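Local coordinates for protein alanine glyoxylate transaminase (Thermococcus litoralis, PDB 2ZC0) that probably transfers the amino group of alanine to glyoxylate, using pyridoxal 5'-phosphate as its cofactor, at residues R81-A86 and Y290-Y295; Y91-V96 and G224-P229. One frame throughout, in Å; residues are numbered along the deposited sequence.

Contact 1: R81-A86 and Y290-Y295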
loop_
_atom_site.group_PDB
_atom_site.type_symbol
_atom_site.label_atom_id
_atom_site.label_comp_id
_atom_site.label_asym_id
_atom_site.label_seq_id
_atom_site.Cartn_x
_atom_site.Cartn_y
_atom_site.Cartn_z
ATOM N N ARG A 81 -21.004 -11.077 -25.452
ATOM C CA ARG A 81 -20.517 -12.101 -24.548
ATOM C C ARG A 81 -20.947 -13.485 -25.045
ATOM O O ARG A 81 -20.162 -14.433 -25.010
ATOM C CB ARG A 81 -21.030 -11.841 -23.122
ATOM C CG ARG A 81 -20.208 -10.804 -22.322
ATOM C CD ARG A 81 -21.108 -9.939 -21.438
ATOM N NE ARG A 81 -22.098 -10.751 -20.736
ATOM C CZ ARG A 81 -23.241 -10.285 -20.249
ATOM N NH1 ARG A 81 -24.071 -11.106 -19.627
ATOM N NH2 ARG A 81 -23.563 -9.007 -20.389
ATOM N N GLU A 82 -22.182 -13.598 -25.525
ATOM C CA GLU A 82 -22.670 -14.877 -26.036
ATOM C C GLU A 82 -21.930 -15.261 -27.318
ATOM O O GLU A 82 -21.494 -16.402 -27.470
ATOM C CB GLU A 82 -24.183 -14.813 -26.280
ATOM C CG GLU A 82 -24.994 -14.760 -24.992
ATOM C CD GLU A 82 -26.457 -14.405 -25.210
ATOM O OE1 GLU A 82 -27.234 -14.464 -24.231
ATOM O OE2 GLU A 82 -26.830 -14.059 -26.355
ATOM N N GLU A 83 -21.765 -14.313 -28.234
ATOM C CA GLU A 83 -21.056 -14.605 -29.476
ATOM C C GLU A 83 -19.602 -14.999 -29.230
ATOM O O GLU A 83 -19.088 -15.902 -29.886
ATOM C CB GLU A 83 -21.128 -13.414 -30.433
ATOM C CG GLU A 83 -22.432 -13.355 -31.212
ATOM C CD GLU A 83 -22.587 -14.523 -32.181
ATOM O OE1 GLU A 83 -23.737 -14.976 -32.389
ATOM O OE2 GLU A 83 -21.560 -14.982 -32.743
ATOM N N LEU A 84 -18.946 -14.329 -28.282
ATOM C CA LEU A 84 -17.556 -14.633 -27.952
ATOM C C LEU A 84 -17.439 -16.018 -27.351
ATOM O O LEU A 84 -16.460 -16.732 -27.581
ATOM C CB LEU A 84 -17.003 -13.611 -26.962
ATOM C CG LEU A 84 -16.617 -12.274 -27.580
ATOM C CD1 LEU A 84 -16.254 -11.272 -26.498
ATOM C CD2 LEU A 84 -15.434 -12.511 -28.533
ATOM N N ALA A 85 -18.444 -16.393 -26.571
ATOM C CA ALA A 85 -18.449 -17.703 -25.944
ATOM C C ALA A 85 -18.494 -18.786 -27.028
ATOM O O ALA A 85 -17.785 -19.783 -26.940
ATOM C CB ALA A 85 -19.643 -17.827 -25.019
ATOM N N ALA A 86 -19.328 -18.577 -28.045
ATOM C CA ALA A 86 -19.474 -19.520 -29.154
ATOM C C ALA A 86 -18.230 -19.474 -30.015
ATOM O O ALA A 86 -17.749 -20.499 -30.498
ATOM C CB ALA A 86 -20.695 -19.154 -30.000
ATOM N N TYR A 290 -19.486 -8.535 -36.829
ATOM C CA TYR A 290 -18.354 -9.202 -37.448
ATOM C C TYR A 290 -18.453 -10.699 -37.171
ATOM O O TYR A 290 -18.336 -11.523 -38.077
ATOM C CB TYR A 290 -17.059 -8.653 -36.861
ATOM C CG TYR A 290 -15.801 -9.298 -37.391
ATOM C CD1 TYR A 290 -15.132 -8.768 -38.495
ATOM C CD2 TYR A 290 -15.272 -10.433 -36.781
ATOM C CE1 TYR A 290 -13.963 -9.356 -38.974
ATOM C CE2 TYR A 290 -14.106 -11.029 -37.256
ATOM C CZ TYR A 290 -13.459 -10.486 -38.351
ATOM O OH TYR A 290 -12.316 -11.080 -38.827
ATOM N N LEU A 291 -18.689 -11.048 -35.912
ATOM C CA LEU A 291 -18.786 -12.449 -35.537
ATOM C C LEU A 291 -20.043 -13.132 -36.065
ATOM O O LEU A 291 -19.961 -14.201 -36.667
ATOM C CB LEU A 291 -18.724 -12.598 -34.014
ATOM C CG LEU A 291 -17.384 -12.269 -33.352
ATOM C CD1 LEU A 291 -17.505 -12.523 -31.857
ATOM C CD2 LEU A 291 -16.263 -13.123 -33.952
ATOM N N LYS A 292 -21.197 -12.510 -35.844
ATOM C CA LYS A 292 -22.470 -13.066 -36.291
ATOM C C LYS A 292 -22.565 -13.310 -37.796
ATOM O O LYS A 292 -23.231 -14.249 -38.228
ATOM C CB LYS A 292 -23.633 -12.161 -35.854
ATOM C CG LYS A 292 -24.116 -12.393 -34.421
ATOM C CD LYS A 292 -25.322 -11.514 -34.084
ATOM C CE LYS A 292 -25.819 -11.784 -32.657
ATOM N NZ LYS A 292 -26.905 -10.851 -32.220
ATOM N N ARG A 293 -21.898 -12.470 -38.586
ATOM C CA ARG A 293 -21.936 -12.593 -40.039
ATOM C C ARG A 293 -20.865 -13.522 -40.613
ATOM O O ARG A 293 -20.741 -13.667 -41.828
ATOM C CB ARG A 293 -21.841 -11.205 -40.675
ATOM C CG ARG A 293 -22.898 -10.257 -40.136
ATOM C CD ARG A 293 -23.531 -9.409 -41.217
ATOM N NE ARG A 293 -22.942 -8.082 -41.329
ATOM C CZ ARG A 293 -23.361 -7.159 -42.191
ATOM N NH1 ARG A 293 -24.370 -7.431 -43.007
ATOM N NH2 ARG A 293 -22.781 -5.965 -42.236
ATOM N N GLY A 294 -20.097 -14.151 -39.732
ATOM C CA GLY A 294 -19.066 -15.080 -40.163
ATOM C C GLY A 294 -17.871 -14.501 -40.889
ATOM O O GLY A 294 -17.237 -15.199 -41.685
ATOM N N TYR A 295 -17.545 -13.241 -40.614
ATOM C CA TYR A 295 -16.403 -12.590 -41.255
ATOM C C TYR A 295 -15.060 -13.053 -40.706
ATOM O O TYR A 295 -14.014 -12.740 -41.273
ATOM C CB TYR A 295 -16.522 -11.064 -41.136
ATOM C CG TYR A 295 -17.635 -10.499 -41.987
ATOM C CD1 TYR A 295 -18.052 -9.177 -41.855
ATOM C CD2 TYR A 295 -18.291 -11.304 -42.917
ATOM C CE1 TYR A 295 -19.101 -8.677 -42.626
ATOM C CE2 TYR A 295 -19.330 -10.815 -43.687
ATOM C CZ TYR A 295 -19.734 -9.508 -43.539
ATOM O OH TYR A 295 -20.784 -9.058 -44.299
#
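Helix 78-91 packs against the last turn of helix 281-292 through four side chains, E83 and L84 on one side and L291 and K292 on the other. The second helix stops here in a Schellman motif, with G294 at positive phi and its N bonded back to L291 O (3.1 Å); L291 and K292 lie in the last turn, just before this end. E83 carries most of its side of the contact. Its chain turns at chi2 (-66°), and the E83 and K292 side chains cross at about a right angle, with the carboxylate over the K292 methylenes. OE1 rests on K292 CG at 3.3 Å, while OE2 lies 3.9 Å from L291 CB. This is no salt bridge: K292 runs extended past the carboxylate, leaving NZ 5.2 Å from E83 OE1, a separation at which attraction may still be felt. Replacing E83 by an alanine would probably open a gap over the aliphatic part of K292 and leave its ammonium without this nearby opposite charge. Beside this pair, L84 CD2 meets L291 CD1 at 3.9 Å, the two leucines crossing nearly perpendicularly, and E83 CB also borders L291 CD1. L84 further packs on I101 and I103 of strand 101-104 in the large mixed sheet, whereas Y290 is lodged among helices 51-64 and 295-322, and R293 forms a salt bridge with E60.

Contact 2: Y91-V96 and G224-P229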
loop_
_atom_site.group_PDB
_atom_site.type_symbol
_atom_site.label_atom_id
_atom_site.label_comp_id
_atom_site.label_asym_id
_atom_site.label_seq_id
_atom_site.Cartn_x
_atom_site.Cartn_y
_atom_site.Cartn_z
ATOM N N TYR A 91 -13.457 -21.886 -32.393
ATOM C CA TYR A 91 -12.093 -21.650 -32.857
ATOM C C TYR A 91 -10.958 -21.649 -31.840
ATOM O O TYR A 91 -9.826 -21.336 -32.208
ATOM C CB TYR A 91 -12.033 -20.336 -33.632
ATOM C CG TYR A 91 -12.989 -20.264 -34.792
ATOM C CD1 TYR A 91 -14.137 -19.476 -34.726
ATOM C CD2 TYR A 91 -12.745 -20.982 -35.963
ATOM C CE1 TYR A 91 -15.018 -19.398 -35.798
ATOM C CE2 TYR A 91 -13.621 -20.915 -37.043
ATOM C CZ TYR A 91 -14.754 -20.121 -36.954
ATOM O OH TYR A 91 -15.622 -20.043 -38.019
ATOM N N ASP A 92 -11.235 -21.977 -30.580
ATOM C CA ASP A 92 -10.169 -21.993 -29.571
ATOM C C ASP A 92 -10.366 -23.088 -28.512
ATOM O O ASP A 92 -9.778 -23.020 -27.431
ATOM C CB ASP A 92 -10.060 -20.610 -28.896
ATOM C CG ASP A 92 -8.621 -20.255 -28.482
ATOM O OD1 ASP A 92 -7.667 -20.693 -29.166
ATOM O OD2 ASP A 92 -8.440 -19.516 -27.488
ATOM N N HIS A 93 -11.176 -24.098 -28.832
ATOM C CA HIS A 93 -11.451 -25.208 -27.910
ATOM C C HIS A 93 -11.826 -24.772 -26.501
ATOM O O HIS A 93 -11.486 -25.447 -25.526
ATOM C CB HIS A 93 -10.240 -26.141 -27.805
ATOM C CG HIS A 93 -10.134 -27.124 -28.925
ATOM N ND1 HIS A 93 -9.753 -26.764 -30.198
ATOM C CD2 HIS A 93 -10.395 -28.452 -28.969
ATOM C CE1 HIS A 93 -9.784 -27.828 -30.980
ATOM N NE2 HIS A 93 -10.170 -28.865 -30.259
ATOM N N LEU A 94 -12.536 -23.662 -26.378
ATOM C CA LEU A 94 -12.888 -23.199 -25.053
ATOM C C LEU A 94 -14.377 -23.221 -24.751
ATOM O O LEU A 94 -15.163 -22.534 -25.397
ATOM C CB LEU A 94 -12.329 -21.796 -24.850
ATOM C CG LEU A 94 -12.174 -21.335 -23.403
ATOM C CD1 LEU A 94 -11.479 -22.415 -22.571
ATOM C CD2 LEU A 94 -11.380 -20.041 -23.397
ATOM N N GLU A 95 -14.763 -24.028 -23.770
ATOM C CA GLU A 95 -16.161 -24.107 -23.362
ATOM C C GLU A 95 -16.291 -23.176 -22.155
ATOM O O GLU A 95 -15.926 -23.544 -21.042
ATOM C CB GLU A 95 -16.518 -25.543 -22.960
ATOM C CG GLU A 95 -17.998 -25.773 -22.645
ATOM C CD GLU A 95 -18.874 -25.784 -23.893
ATOM O OE1 GLU A 95 -18.553 -26.545 -24.837
ATOM O OE2 GLU A 95 -19.884 -25.040 -23.927
ATOM N N VAL A 96 -16.791 -21.966 -22.379
ATOM C CA VAL A 96 -16.948 -20.995 -21.298
ATOM C C VAL A 96 -18.326 -20.358 -21.327
ATOM O O VAL A 96 -18.895 -20.148 -22.391
ATOM C CB VAL A 96 -15.916 -19.843 -21.417
ATOM C CG1 VAL A 96 -16.187 -19.036 -22.675
ATOM C CG2 VAL A 96 -16.000 -18.933 -20.207
ATOM N N GLY A 224 0.998 -24.829 -35.872
ATOM C CA GLY A 224 0.785 -25.727 -34.752
ATOM C C GLY A 224 -0.274 -26.756 -35.118
ATOM O O GLY A 224 -1.105 -26.506 -35.999
ATOM N N GLY A 225 -0.253 -27.914 -34.465
ATOM C CA GLY A 225 -1.249 -28.931 -34.764
ATOM C C GLY A 225 -2.594 -28.486 -34.227
ATOM O O GLY A 225 -3.220 -27.578 -34.772
ATOM N N ASP A 226 -3.047 -29.126 -33.158
ATOM C CA ASP A 226 -4.310 -28.755 -32.531
ATOM C C ASP A 226 -3.928 -28.353 -31.108
ATOM O O ASP A 226 -4.284 -29.030 -30.146
ATOM C CB ASP A 226 -5.284 -29.945 -32.517
ATOM C CG ASP A 226 -6.728 -29.532 -32.217
ATOM O OD1 ASP A 226 -7.273 -28.670 -32.948
ATOM O OD2 ASP A 226 -7.324 -30.076 -31.257
ATOM N N ILE A 227 -3.168 -27.267 -30.982
ATOM C CA ILE A 227 -2.757 -26.816 -29.661
ATOM C C ILE A 227 -3.948 -26.132 -29.009
ATOM O O ILE A 227 -4.667 -25.363 -29.647
ATOM C CB ILE A 227 -1.580 -25.806 -29.710
ATOM C CG1 ILE A 227 -2.051 -24.478 -30.300
ATOM C CG2 ILE A 227 -0.433 -26.387 -30.517
ATOM C CD1 ILE A 227 -1.249 -23.287 -29.840
ATOM N N VAL A 228 -4.165 -26.424 -27.737
ATOM C CA VAL A 228 -5.279 -25.821 -27.043
ATOM C C VAL A 228 -4.790 -24.982 -25.871
ATOM O O VAL A 228 -3.724 -25.241 -25.295
ATOM C CB VAL A 228 -6.277 -26.897 -26.537
ATOM C CG1 VAL A 228 -6.666 -27.817 -27.686
ATOM C CG2 VAL A 228 -5.668 -27.692 -25.402
ATOM N N PRO A 229 -5.555 -23.936 -25.525
ATOM C CA PRO A 229 -5.229 -23.036 -24.417
ATOM C C PRO A 229 -5.165 -23.818 -23.120
ATOM O O PRO A 229 -5.785 -24.876 -22.995
ATOM C CB PRO A 229 -6.395 -22.061 -24.421
ATOM C CG PRO A 229 -6.767 -21.985 -25.869
ATOM C CD PRO A 229 -6.700 -23.423 -26.303
HETATM O O HOH W 1 -9.319 -31.172 -29.829
#
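H93 reaches across to V228 and D226, and each part of its side chain meets something different. CB and CG are the atoms that settle on V228: CG1 of the valine is 3.9 Å from H93 CB and slightly nearer to CG. The ring atoms CD2 and ND1 also lie by this methyl, a little farther from it than CG. The same methyl lies over one face of the imidazole as a CH-pi contact, with V228 CG1 4.0 Å from the centroid of the H93 ring and 22° off its normal, displaced toward the rim. The valine's chi1 of -52° sets CG1 anti to its carbonyl carbon and beside its backbone N, the position from which it meets the ring. Farther out, H93 CE1 is 3.3 Å from both D226 OD1 and D226 OD2, the carboxylate being turned 72° from the ring plane. At the tip, H93 NE2 approaches D226 OD2 to 3.2 Å, but the angle is too poor for a hydrogen bond. A water connects them instead, accepting weakly from NE2 and donating to OD2 over 2.7 Å.

The two loops belong to the large domain of a fold type I aminotransferase: 91-96 leads from helix 78-91 toward strand 101-104. The other loop, 224-229, lies in the long connection between the adjacent parallel strands 210-214 and 239-244. H93 itself has left-handed helical backbone angles, just after the chain leaves the helix.

On the more buried side P229 packs against D92. Its CD lies 3.3 Å from D92 O, and its CG is 3.4 Å from D92 OD2. That carboxylate oxygen accepts a hydrogen bond from N218 ND2, next in the chain to Y217 of the cofactor pocket, while V228 leans on M194 of helix 194-207.

In the fold
From the N terminus the chain first passes through 81-86 and then, a few residues on, through 91-96 in the loop that follows the same helix. After six strands of the large sheet, 101-104 to 210-214, it comes to 224-229, where contact 2 closes a loop of more than a hundred residues. It goes on to 290-295, where contact 1 closes a longer loop with contact 2 nested inside. One helix and its exit are tied at two places: the helix to the end of helix 281-292, its exit loop to the connection between strands 210-214 and 239-244. The contact centres are 16 Å apart, and they touch where A85 CB packs against V96 O at 3.6 Å.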